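Local coordinates for amidase, hydantoinase/carbamoylase family (Burkholderia ambifaria, PDB 5TP4), which probably hydrolyses N-carbamoyl-L-amino acids to the free amino acids, as a two-zinc amidase of the peptidase M20 family, at residues D68-L73 against L156-A161; A85-G90 against L413-V418; G139-P144 against G173-A178; L295-D300 against D304-A309. One frame throughout, in Å; residues are numbered along the deposited sequence. Where two conformers were deposited one is given.

Contact 1 (D68-L73 against L156-A161); sequences DAVGNL and LPLDDA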
loop_
_atom_site.group_PDB
_atom_site.type_symbol
_atom_site.label_atom_id
_atom_site.label_comp_id
_atom_site.label_asym_id
_atom_site.label_seq_id
_atom_site.Cartn_x
_atom_site.Cartn_y
_atom_site.Cartn_z
ATOM N N ASP B 68 -34.655 -16.322 21.708
ATOM C CA ASP B 68 -33.900 -16.654 22.911
ATOM C C ASP B 68 -33.243 -15.393 23.463
ATOM O O ASP B 68 -33.462 -14.284 22.961
ATOM C CB ASP B 68 -32.898 -17.778 22.643
ATOM C CG ASP B 68 -31.746 -17.377 21.713
ATOM O OD1 ASP B 68 -31.506 -16.167 21.476
ATOM O OD2 ASP B 68 -31.089 -18.314 21.209
ATOM N N ALA B 69 -32.400 -15.568 24.497
ATOM C CA ALA B 69 -31.840 -14.457 25.265
ATOM C C ALA B 69 -30.821 -13.629 24.493
ATOM O O ALA B 69 -30.421 -12.564 24.993
ATOM C CB ALA B 69 -31.204 -14.970 26.566
ATOM N N VAL B 70 -30.429 -14.043 23.286
ATOM C CA VAL B 70 -29.575 -13.213 22.441
ATOM C C VAL B 70 -30.287 -12.858 21.129
ATOM O O VAL B 70 -29.666 -12.387 20.167
ATOM C CB VAL B 70 -28.201 -13.879 22.213
ATOM C CG1 VAL B 70 -28.265 -15.021 21.202
ATOM C CG2 VAL B 70 -27.145 -12.846 21.805
ATOM N N GLY B 71 -31.609 -13.019 21.089
ATOM C CA GLY B 71 -32.347 -12.574 19.917
ATOM C C GLY B 71 -32.416 -13.567 18.781
ATOM O O GLY B 71 -32.982 -13.233 17.728
ATOM N N ASN B 72 -31.849 -14.763 18.931
ATOM C CA ASN B 72 -31.978 -15.747 17.855
ATOM C C ASN B 72 -33.460 -16.042 17.682
ATOM O O ASN B 72 -34.178 -16.218 18.670
ATOM C CB ASN B 72 -31.220 -17.030 18.171
ATOM C CG ASN B 72 -29.701 -16.847 18.207
ATOM O OD1 ASN B 72 -29.122 -16.149 17.378
ATOM N ND2 ASN B 72 -29.048 -17.521 19.163
ATOM N N LEU B 73 -33.931 -16.035 16.435
ATOM C CA LEU B 73 -35.360 -16.074 16.110
ATOM C C LEU B 73 -35.709 -17.461 15.585
ATOM O O LEU B 73 -35.189 -17.876 14.544
ATOM C CB LEU B 73 -35.690 -14.999 15.064
ATOM C CG LEU B 73 -37.141 -14.753 14.620
ATOM C CD1 LEU B 73 -38.093 -14.474 15.797
ATOM C CD2 LEU B 73 -37.155 -13.557 13.670
ATOM N N LEU B 156 -19.275 -18.685 22.399
ATOM C CA LEU B 156 -19.214 -17.317 22.913
ATOM C C LEU B 156 -20.155 -17.246 24.110
ATOM O O LEU B 156 -21.367 -17.493 23.954
ATOM C CB LEU B 156 -19.612 -16.298 21.833
ATOM C CG LEU B 156 -19.635 -14.826 22.228
ATOM C CD1 LEU B 156 -18.257 -14.370 22.644
ATOM C CD2 LEU B 156 -20.139 -13.990 21.049
ATOM N N PRO B 157 -19.670 -16.925 25.311
ATOM C CA PRO B 157 -20.580 -16.820 26.461
ATOM C C PRO B 157 -21.621 -15.720 26.264
ATOM O O PRO B 157 -21.335 -14.662 25.699
ATOM C CB PRO B 157 -19.641 -16.499 27.633
ATOM C CG PRO B 157 -18.279 -16.942 27.165
ATOM C CD PRO B 157 -18.264 -16.706 25.687
ATOM N N LEU B 158 -22.836 -15.985 26.766
ATOM C CA LEU B 158 -23.955 -15.051 26.608
ATOM C C LEU B 158 -23.640 -13.678 27.188
ATOM O O LEU B 158 -23.931 -12.659 26.559
ATOM C CB LEU B 158 -25.222 -15.613 27.267
ATOM C CG LEU B 158 -26.458 -14.688 27.299
ATOM C CD1 LEU B 158 -26.922 -14.294 25.897
ATOM C CD2 LEU B 158 -27.607 -15.320 28.088
ATOM N N ASP B 159 -23.053 -13.622 28.396
ATOM C CA ASP B 159 -22.772 -12.313 28.983
ATOM C C ASP B 159 -21.731 -11.543 28.181
ATOM O O ASP B 159 -21.808 -10.313 28.086
ATOM C CB ASP B 159 -22.325 -12.464 30.437
ATOM C CG ASP B 159 -23.474 -12.855 31.347
ATOM O OD1 ASP B 159 -24.640 -12.671 30.930
ATOM O OD2 ASP B 159 -23.220 -13.339 32.471
ATOM N N ASP B 160 -20.754 -12.237 27.589
ATOM C CA ASP B 160 -19.792 -11.526 26.753
ATOM C C ASP B 160 -20.481 -10.943 25.528
ATOM O O ASP B 160 -20.230 -9.793 25.152
ATOM C CB ASP B 160 -18.650 -12.455 26.357
ATOM C CG ASP B 160 -17.780 -12.846 27.543
ATOM O OD1 ASP B 160 -17.830 -12.145 28.580
ATOM O OD2 ASP B 160 -17.040 -13.845 27.438
ATOM N N ALA B 161 -21.403 -11.705 24.931
ATOM C CA ALA B 161 -22.122 -11.210 23.758
ATOM C C ALA B 161 -22.998 -10.011 24.098
ATOM O O ALA B 161 -23.029 -9.030 23.350
ATOM C CB ALA B 161 -22.968 -12.325 23.140
#

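Contact 2 (A85-G90 against L413-V418); sequences APVLIG and LARAGV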
loop_
_atom_site.group_PDB
_atom_site.type_symbol
_atom_site.label_atom_id
_atom_site.label_comp_id
_atom_site.label_asym_id
_atom_site.label_seq_id
_atom_site.Cartn_x
_atom_site.Cartn_y
_atom_site.Cartn_z
ATOM N N ALA B 85 -35.685 -34.228 19.179
ATOM C CA ALA B 85 -35.028 -32.969 18.880
ATOM C C ALA B 85 -35.333 -32.553 17.441
ATOM O O ALA B 85 -35.535 -33.409 16.572
ATOM C CB ALA B 85 -33.520 -33.102 19.068
ATOM N N PRO B 86 -35.364 -31.250 17.169
ATOM C CA PRO B 86 -35.744 -30.770 15.835
ATOM C C PRO B 86 -34.616 -30.877 14.817
ATOM O O PRO B 86 -33.424 -30.880 15.137
ATOM C CB PRO B 86 -36.115 -29.304 16.094
ATOM C CG PRO B 86 -35.226 -28.897 17.250
ATOM C CD PRO B 86 -35.140 -30.143 18.115
ATOM N N VAL B 87 -35.038 -30.948 13.561
ATOM C CA VAL B 87 -34.181 -30.654 12.427
ATOM C C VAL B 87 -34.321 -29.160 12.181
ATOM O O VAL B 87 -35.439 -28.656 12.020
ATOM C CB VAL B 87 -34.596 -31.467 11.196
ATOM C CG1 VAL B 87 -33.790 -30.983 9.962
ATOM C CG2 VAL B 87 -34.420 -32.943 11.486
ATOM N N LEU B 88 -33.192 -28.454 12.168
ATOM C CA LEU B 88 -33.182 -26.998 12.160
ATOM C C LEU B 88 -32.696 -26.541 10.798
ATOM O O LEU B 88 -31.677 -27.028 10.316
ATOM C CB LEU B 88 -32.271 -26.495 13.284
ATOM C CG LEU B 88 -32.094 -25.050 13.723
ATOM C CD1 LEU B 88 -33.415 -24.366 14.105
ATOM C CD2 LEU B 88 -31.136 -25.063 14.895
ATOM N N ILE B 89 -33.443 -25.627 10.181
ATOM C CA ILE B 89 -33.065 -24.977 8.931
ATOM C C ILE B 89 -32.755 -23.537 9.280
ATOM O O ILE B 89 -33.624 -22.840 9.806
ATOM C CB ILE B 89 -34.213 -25.018 7.913
ATOM C CG1 ILE B 89 -34.592 -26.458 7.553
ATOM C CG2 ILE B 89 -33.873 -24.175 6.660
ATOM C CD1 ILE B 89 -35.801 -26.517 6.603
ATOM N N GLY B 90 -31.554 -23.055 8.973
ATOM C CA GLY B 90 -31.205 -21.718 9.405
ATOM C C GLY B 90 -30.430 -20.937 8.367
ATOM O O GLY B 90 -29.918 -21.484 7.390
ATOM N N LEU B 413 -36.568 -33.564 4.772
ATOM C CA LEU B 413 -37.591 -34.592 4.972
ATOM C C LEU B 413 -36.976 -35.961 5.200
ATOM O O LEU B 413 -37.476 -36.748 6.012
ATOM C CB LEU B 413 -38.533 -34.656 3.775
ATOM C CG LEU B 413 -39.565 -33.547 3.716
ATOM C CD1 LEU B 413 -40.607 -33.862 2.657
ATOM C CD2 LEU B 413 -40.241 -33.340 5.066
ATOM N N ALA B 414 -35.905 -36.284 4.470
ATOM C CA ALA B 414 -35.245 -37.556 4.719
ATOM C C ALA B 414 -34.736 -37.618 6.153
ATOM O O ALA B 414 -34.903 -38.633 6.836
ATOM C CB ALA B 414 -34.099 -37.766 3.717
ATOM N N ARG B 415 -34.183 -36.507 6.647
ATOM C CA ARG B 415 -33.633 -36.494 7.994
ATOM C C ARG B 415 -34.735 -36.545 9.042
ATOM O O ARG B 415 -34.647 -37.307 10.021
ATOM C CB ARG B 415 -32.764 -35.247 8.175
ATOM C CG ARG B 415 -32.044 -35.209 9.521
ATOM C CD ARG B 415 -30.964 -36.305 9.625
ATOM N NE ARG B 415 -30.193 -36.139 10.853
ATOM C CZ ARG B 415 -29.015 -36.689 11.114
ATOM N NH1 ARG B 415 -28.418 -37.492 10.238
ATOM N NH2 ARG B 415 -28.430 -36.407 12.274
ATOM N N ALA B 416 -35.794 -35.768 8.841
ATOM C CA ALA B 416 -36.855 -35.658 9.825
ATOM C C ALA B 416 -37.844 -36.802 9.776
ATOM O O ALA B 416 -38.515 -37.059 10.781
ATOM C CB ALA B 416 -37.615 -34.342 9.623
ATOM N N GLY B 417 -37.963 -37.485 8.646
ATOM C CA GLY B 417 -38.950 -38.528 8.515
ATOM C C GLY B 417 -40.344 -37.979 8.263
ATOM O O GLY B 417 -40.667 -36.832 8.562
ATOM N N VAL B 418 -41.178 -38.818 7.670
ATOM C CA VAL B 418 -42.555 -38.460 7.364
ATOM C C VAL B 418 -43.447 -39.369 8.190
ATOM O O VAL B 418 -43.352 -40.598 8.087
ATOM C CB VAL B 418 -42.857 -38.580 5.864
ATOM C CG1 VAL B 418 -44.327 -38.302 5.591
ATOM C CG2 VAL B 418 -41.988 -37.631 5.096
#

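Contact 3 (G139-P144 against G173-A178); sequences GARFAP and GAALDA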
loop_
_atom_site.group_PDB
_atom_site.type_symbol
_atom_site.label_atom_id
_atom_site.label_comp_id
_atom_site.label_asym_id
_atom_site.label_seq_id
_atom_site.Cartn_x
_atom_site.Cartn_y
_atom_site.Cartn_z
ATOM N N GLY B 139 -21.420 -9.688 11.735
ATOM C CA GLY B 139 -20.281 -9.097 12.416
ATOM C C GLY B 139 -19.959 -7.661 12.029
ATOM O O GLY B 139 -18.811 -7.227 12.177
ATOM N N ALA B 140 -20.939 -6.909 11.531
ATOM C CA ALA B 140 -20.707 -5.532 11.099
ATOM C C ALA B 140 -20.994 -4.538 12.224
ATOM O O ALA B 140 -20.132 -3.726 12.587
ATOM C CB ALA B 140 -21.575 -5.216 9.868
ATOM N N ARG B 141 -22.211 -4.573 12.774
ATOM C CA ARG B 141 -22.545 -3.651 13.853
ATOM C C ARG B 141 -21.882 -4.062 15.155
ATOM O O ARG B 141 -21.354 -3.213 15.880
ATOM C CB ARG B 141 -24.056 -3.566 14.039
ATOM C CG ARG B 141 -24.437 -2.606 15.159
ATOM C CD ARG B 141 -25.912 -2.389 15.257
ATOM N NE ARG B 141 -26.198 -1.513 16.393
ATOM C CZ ARG B 141 -27.385 -1.413 16.981
ATOM N NH1 ARG B 141 -28.409 -2.133 16.535
ATOM N NH2 ARG B 141 -27.540 -0.602 18.019
ATOM N N PHE B 142 -21.901 -5.354 15.463
ATOM C CA PHE B 142 -21.268 -5.910 16.648
ATOM C C PHE B 142 -20.276 -6.979 16.223
ATOM O O PHE B 142 -20.487 -7.671 15.229
ATOM C CB PHE B 142 -22.300 -6.535 17.597
ATOM C CG PHE B 142 -23.358 -5.561 18.098
ATOM C CD1 PHE B 142 -23.090 -4.716 19.173
ATOM C CD2 PHE B 142 -24.626 -5.525 17.516
ATOM C CE1 PHE B 142 -24.076 -3.830 19.650
ATOM C CE2 PHE B 142 -25.595 -4.651 17.979
ATOM C CZ PHE B 142 -25.324 -3.803 19.050
ATOM N N ALA B 143 -19.207 -7.140 17.011
ATOM C CA ALA B 143 -18.308 -8.263 16.825
ATOM C C ALA B 143 -18.648 -9.369 17.816
ATOM O O ALA B 143 -19.059 -9.091 18.946
ATOM C CB ALA B 143 -16.851 -7.829 17.026
ATOM N N PRO B 144 -18.483 -10.646 17.447
ATOM C CA PRO B 144 -17.954 -11.140 16.174
ATOM C C PRO B 144 -19.014 -11.440 15.126
ATOM O O PRO B 144 -20.218 -11.332 15.380
ATOM C CB PRO B 144 -17.285 -12.455 16.582
ATOM C CG PRO B 144 -18.254 -12.986 17.643
ATOM C CD PRO B 144 -18.719 -11.750 18.401
ATOM N N GLY B 173 -27.062 -6.033 24.350
ATOM C CA GLY B 173 -28.227 -6.179 25.218
ATOM C C GLY B 173 -29.163 -4.985 25.134
ATOM O O GLY B 173 -30.384 -5.138 25.021
ATOM N N ALA B 174 -28.603 -3.776 25.204
ATOM C CA ALA B 174 -29.424 -2.583 25.017
ATOM C C ALA B 174 -30.114 -2.603 23.659
ATOM O O ALA B 174 -31.282 -2.209 23.540
ATOM C CB ALA B 174 -28.565 -1.324 25.158
ATOM N N ALA B 175 -29.410 -3.074 22.618
ATOM C CA ALA B 175 -30.009 -3.098 21.285
ATOM C C ALA B 175 -31.118 -4.140 21.198
ATOM O O ALA B 175 -32.114 -3.935 20.489
ATOM C CB ALA B 175 -28.936 -3.358 20.224
ATOM N N LEU B 176 -30.948 -5.272 21.883
ATOM C CA LEU B 176 -32.028 -6.257 21.964
ATOM C C LEU B 176 -33.262 -5.649 22.618
ATOM O O LEU B 176 -34.393 -5.878 22.164
ATOM C CB LEU B 176 -31.577 -7.494 22.744
ATOM C CG LEU B 176 -30.567 -8.427 22.066
ATOM C CD1 LEU B 176 -30.031 -9.492 23.070
ATOM C CD2 LEU B 176 -31.191 -9.105 20.847
ATOM N N ASP B 177 -33.061 -4.874 23.688
ATOM C CA ASP B 177 -34.183 -4.241 24.372
ATOM C C ASP B 177 -34.878 -3.227 23.466
ATOM O O ASP B 177 -36.112 -3.143 23.451
ATOM C CB ASP B 177 -33.719 -3.570 25.660
ATOM C CG ASP B 177 -33.310 -4.568 26.725
ATOM O OD1 ASP B 177 -33.773 -5.725 26.673
ATOM O OD2 ASP B 177 -32.527 -4.197 27.615
ATOM N N ALA B 178 -34.100 -2.466 22.694
ATOM C CA ALA B 178 -34.681 -1.515 21.747
ATOM C C ALA B 178 -35.446 -2.230 20.641
ATOM O O ALA B 178 -36.489 -1.745 20.184
ATOM C CB ALA B 178 -33.582 -0.638 21.149
#

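Contact 4 (L295-D300 against D304-A309); sequences LRHHDD and DAMERA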
loop_
_atom_site.group_PDB
_atom_site.type_symbol
_atom_site.label_atom_id
_atom_site.label_comp_id
_atom_site.label_asym_id
_atom_site.label_seq_id
_atom_site.Cartn_x
_atom_site.Cartn_y
_atom_site.Cartn_z
ATOM N N LEU B 295 -4.009 -17.486 3.798
ATOM C CA LEU B 295 -3.723 -18.847 3.334
ATOM C C LEU B 295 -4.902 -19.756 3.634
ATOM O O LEU B 295 -5.439 -19.715 4.739
ATOM C CB LEU B 295 -2.514 -19.453 4.053
ATOM C CG LEU B 295 -1.107 -18.969 3.784
ATOM C CD1 LEU B 295 -0.165 -19.848 4.626
ATOM C CD2 LEU B 295 -0.794 -19.097 2.302
ATOM N N ARG B 296 -5.278 -20.604 2.681
ATOM C CA ARG B 296 -6.385 -21.534 2.889
ATOM C C ARG B 296 -6.019 -22.920 2.404
ATOM O O ARG B 296 -5.251 -23.083 1.454
ATOM C CB ARG B 296 -7.640 -21.111 2.156
ATOM C CG ARG B 296 -7.891 -19.648 2.250
ATOM C CD ARG B 296 -9.201 -19.364 2.870
ATOM N NE ARG B 296 -9.329 -17.966 3.267
ATOM C CZ ARG B 296 -10.465 -17.423 3.676
ATOM N NH1 ARG B 296 -11.585 -18.170 3.708
ATOM N NH2 ARG B 296 -10.478 -16.155 4.063
ATOM N N HIS B 297 -6.615 -23.920 3.049
ATOM C CA HIS B 297 -6.568 -25.281 2.535
ATOM C C HIS B 297 -7.773 -26.009 3.116
ATOM O O HIS B 297 -8.487 -25.478 3.968
ATOM C CB HIS B 297 -5.247 -25.991 2.889
ATOM C CG HIS B 297 -4.914 -27.144 1.982
ATOM N ND1 HIS B 297 -5.548 -28.365 2.072
ATOM C CD2 HIS B 297 -3.995 -27.267 0.991
ATOM C CE1 HIS B 297 -5.041 -29.191 1.169
ATOM N NE2 HIS B 297 -4.110 -28.545 0.486
ATOM N N HIS B 298 -8.035 -27.203 2.604
ATOM C CA HIS B 298 -9.078 -28.017 3.223
ATOM C C HIS B 298 -8.622 -28.622 4.543
ATOM O O HIS B 298 -9.464 -29.015 5.358
ATOM C CB HIS B 298 -9.505 -29.148 2.283
ATOM C CG HIS B 298 -10.254 -28.681 1.077
ATOM N ND1 HIS B 298 -11.040 -29.525 0.319
ATOM C CD2 HIS B 298 -10.340 -27.460 0.494
ATOM C CE1 HIS B 298 -11.570 -28.844 -0.683
ATOM N NE2 HIS B 298 -11.163 -27.588 -0.599
ATOM N N ASP B 299 -7.316 -28.703 4.765
ATOM C CA ASP B 299 -6.726 -29.457 5.852
ATOM C C ASP B 299 -5.793 -28.553 6.652
ATOM O O ASP B 299 -5.030 -27.781 6.068
ATOM C CB ASP B 299 -5.977 -30.645 5.253
ATOM C CG ASP B 299 -5.327 -31.480 6.273
ATOM O OD1 ASP B 299 -4.251 -31.081 6.743
ATOM O OD2 ASP B 299 -5.898 -32.530 6.602
ATOM N N ASP B 300 -5.829 -28.669 7.981
ATOM C CA ASP B 300 -4.973 -27.805 8.795
ATOM C C ASP B 300 -3.504 -28.150 8.636
ATOM O O ASP B 300 -2.645 -27.256 8.682
ATOM C CB ASP B 300 -5.364 -27.901 10.265
ATOM C CG ASP B 300 -6.502 -26.975 10.610
ATOM O OD1 ASP B 300 -6.248 -25.761 10.851
ATOM O OD2 ASP B 300 -7.644 -27.468 10.619
ATOM N N ASP B 304 -0.740 -25.470 7.270
ATOM C CA ASP B 304 0.477 -25.246 8.045
ATOM C C ASP B 304 1.718 -25.543 7.206
ATOM O O ASP B 304 2.736 -24.840 7.301
ATOM C CB ASP B 304 0.453 -26.113 9.312
ATOM C CG ASP B 304 -0.544 -25.616 10.345
ATOM O OD1 ASP B 304 -0.998 -24.460 10.220
ATOM O OD2 ASP B 304 -0.864 -26.377 11.292
ATOM N N ALA B 305 1.644 -26.565 6.355
ATOM C CA ALA B 305 2.773 -26.874 5.486
ATOM C C ALA B 305 3.026 -25.743 4.503
ATOM O O ALA B 305 4.183 -25.392 4.247
ATOM C CB ALA B 305 2.525 -28.183 4.737
ATOM N N MET B 306 1.958 -25.163 3.950
ATOM C CA MET B 306 2.109 -23.992 3.092
ATOM C C MET B 306 2.786 -22.850 3.850
ATOM O O MET B 306 3.681 -22.186 3.313
ATOM C CB MET B 306 0.737 -23.567 2.546
ATOM C CG MET B 306 0.079 -24.632 1.703
ATOM S SD MET B 306 -1.658 -24.172 1.333
ATOM C CE MET B 306 -1.358 -22.662 0.435
ATOM N N GLU B 307 2.382 -22.621 5.110
ATOM C CA GLU B 307 2.997 -21.567 5.911
ATOM C C GLU B 307 4.488 -21.810 6.088
ATOM O O GLU B 307 5.309 -20.896 5.935
ATOM C CB GLU B 307 2.331 -21.477 7.288
ATOM C CG GLU B 307 2.994 -20.407 8.123
ATOM C CD GLU B 307 2.390 -20.246 9.484
ATOM O OE1 GLU B 307 1.160 -20.392 9.608
ATOM O OE2 GLU B 307 3.168 -19.946 10.414
ATOM N N ARG B 308 4.859 -23.033 6.477
ATOM C CA ARG B 308 6.272 -23.309 6.697
ATOM C C ARG B 308 7.070 -23.201 5.398
ATOM O O ARG B 308 8.217 -22.740 5.414
ATOM C CB ARG B 308 6.451 -24.683 7.336
ATOM C CG ARG B 308 5.932 -24.742 8.762
ATOM C CD ARG B 308 6.363 -26.031 9.505
ATOM N NE ARG B 308 6.151 -27.258 8.716
ATOM C CZ ARG B 308 5.002 -27.911 8.649
ATOM N NH1 ARG B 308 3.962 -27.465 9.322
ATOM N NH2 ARG B 308 4.879 -29.005 7.903
ATOM N N ALA B 309 6.491 -23.644 4.269
ATOM C CA ALA B 309 7.128 -23.430 2.964
ATOM C C ALA B 309 7.337 -21.950 2.677
ATOM O O ALA B 309 8.382 -21.549 2.145
ATOM C CB ALA B 309 6.283 -24.057 1.849
#

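Contact 1 (D68-L73 against L156-A161)
Ala-69 and Val-70 are the two central residues of the type I beta turn that closes the hairpin between strands 64-67 and 73-77, and both lean on Leu-158 in the first turn of helix 158-163. The forked end of Leu-158 suits it to straddle the turn. Leu-158 CD2 meets Ala-69 CB at 3.9 Å, and Leu-158 CD1 meets Val-70 CB at 3.9 Å. With CG anti to the backbone N (chi1 175°), the leucine stretches out from the helix to put one methyl on each residue. One helical turn on, Ala-161 CB lies 4.4 Å from Val-70 CG2, a position where a small side chain lets the valine branch come in; Leu-147 of helix 147-153 packs against both. Asp-68 holds the turn in shape. Asp-68 OD1 accepts from Val-70 N at 3.0 Å, an Asx turn, and from Asn-72 N at 2.9 Å, the two amides arriving from opposite faces of the carboxylate. Gly-71 tolerates the positive phi that leads out of the turn. The amide of Asn-72 completes the support: Asn-72 ND2 gives one hydrogen bond to Gly-148 O and another, 3.0 Å long, to the syn lone pair of Asp-68 OD2.

Contact 2 (A85-G90 against L413-V418)
Val-87, at the start of strand 87-91, packs against Arg-415 and Ala-416 in the last turn of helix 398-416, a small, buried, wholly apolar contact between a central strand and a helix lying on one face of the sheet. A single methyl carries it. Val-87 CG2 rests 3.8 Å from Arg-415 CG and 4.0 Å from Ala-416 CB, so the valine branch sits against two successive residues of the helix. This methyl lies beside the backbone N of Val-87, anti to the carbonyl carbon, while CG1 takes the place anti to the N (chi1 172°). A beta-branched residue suits an extended strand, and the small Ala-416 lets the backbones draw close, with the CA atoms of Val-87 and Ala-416 6.2 Å apart.

Arg-415 divides its work. Its CG serves as packing surface for the valine, and the chain then bends at chi2 (68°) before the guanidinium, where NE forms a salt bridge with Asp-192. The backbone of Asp-192 is in turn hydrogen-bonded to Pro-86, so the polar end of the arginine is tied to the region where the strand begins. Farther along the same face, Ile-89 meets Leu-408 and Val-412, continuing the apolar seam back toward the N-terminal part of the helix. Gly-417 then breaks the helix with a positive phi and lets the chain turn into strand 418-420. Helices laid on a sheet with neighbouring parallel strands, here 129-133, 87-91, 193-199 and 377-382, are characteristic of the alpha/beta catalytic domain of the M20 peptidases.

Contact 3 (G139-P144 against G173-A178)
The loop that follows the zinc-site residues Glu-137 and Glu-138 meets helix 172-179 through Arg-141 and Phe-142, which close on the methyl of Ala-175. Ala-175 CB is 3.8 Å from Phe-142 CZ and likewise 3.8 Å from Arg-141 NH2, approaching both flat groups obliquely. A methyl is small enough to fit against the two side chains at once. These two also pack on each other: Phe-142 CZ lies 3.6 Å above the plane of the Arg-141 guanidinium, offset toward its rim, while the CG of Arg-141 sits over one face of the phenyl ring. The arginine reaches so far because its chain is extended from CG to NE, starting with CG anti to the backbone N (chi1 -180°).

A salt bridge and a bond to a backbone carbonyl hold the arginine, which is partly exposed. Its NE pairs with Asp-166 and its NH1 donates to Ala-42 O, which would hold the guanidinium against rotation, keeping NE and NH1 with polar partners while the same group packs on the methyl. The loop itself is shaped by a positive phi at Gly-139 and a cis peptide before Pro-144, and Phe-142 O is held by Asn-136 ND2. The side chain of Arg-141 stands about 8 Å from that of Glu-138. The contact thus joins an outlying helix to the loop after strand 129-133 that carries Glu-137 and Glu-138, near the M20-type two-zinc site.

Contact 4 (L295-D300 against D304-A309)
Met-306 lies roughly perpendicular to the His-297 side chain and brings its sulfur to the edge of the imidazole. Met-306 SD is 3.9 Å from His-297 CD2 and lies 80° off the ring normal, so this Met-aromatic contact is edge-on. The flexible methionine bends at chi3 (61°), which carries CE toward Leu-295; the two side chains run antiparallel alongside one another, Met-306 CE and Leu-295 CD2 being 4.1 Å apart. The other branch of the leucine turns to the helix itself, with Leu-295 CD1 3.8 Å from Glu-307 N and 4.0 Å from Glu-307 CB. Leu-295 and His-297 can both face the helix because alternate residues of a strand project from the same side.

Here the last residues of strand 288-297 lead through a tight turn into helix 300-321, which folds back over the sheet, a strand-turn-helix unit of the smaller domain that M20 enzymes commonly use for dimerisation. The short strand and helix axes come within 8.7 Å. At the turn, His-297 ND1 accepts from Asp-299 N at 3.2 Å, nearly in the ring plane, which would favour this rotation of the imidazole. Asp-299 is the N-cap, and an early helical bond runs from Asp-304 N to Asp-300 O at 3.0 Å. The Asp-300 carboxylate is held by Arg-222 and by Ala-335 N. Arg-296 points away from the helix: its NE pairs with Asp-294, its NH1 forms a salt bridge with the sulfonate of a bound MES, probably from the crystallisation liquor, and its side chain packs on Gly-236 of the second subunit.

Overall arrangement
Contacts 1 and 3 are neighbours, centres about 10 Å apart, touching where Leu-176 packs on the turn of Ala-69 to Gly-71; contact 1 joins helix 158-163 to the 68-73 turn, contact 3 helix 172-179 to the 139-144 loop near the zinc-site residues. Contacts 2 and 4 reach the same large mixed sheet, though their centres are about 36 Å apart. Contacts 2 and 3 are buried, and both involve an alanine methyl and an arginine salt-bridged to an outside aspartate; in contact 2 the two sit side by side against Val-87, in contact 3 they face each other. Contacts 1 and 4 are partly buried, the first aliphatic, the last with sulfur, imidazole and a helical bond.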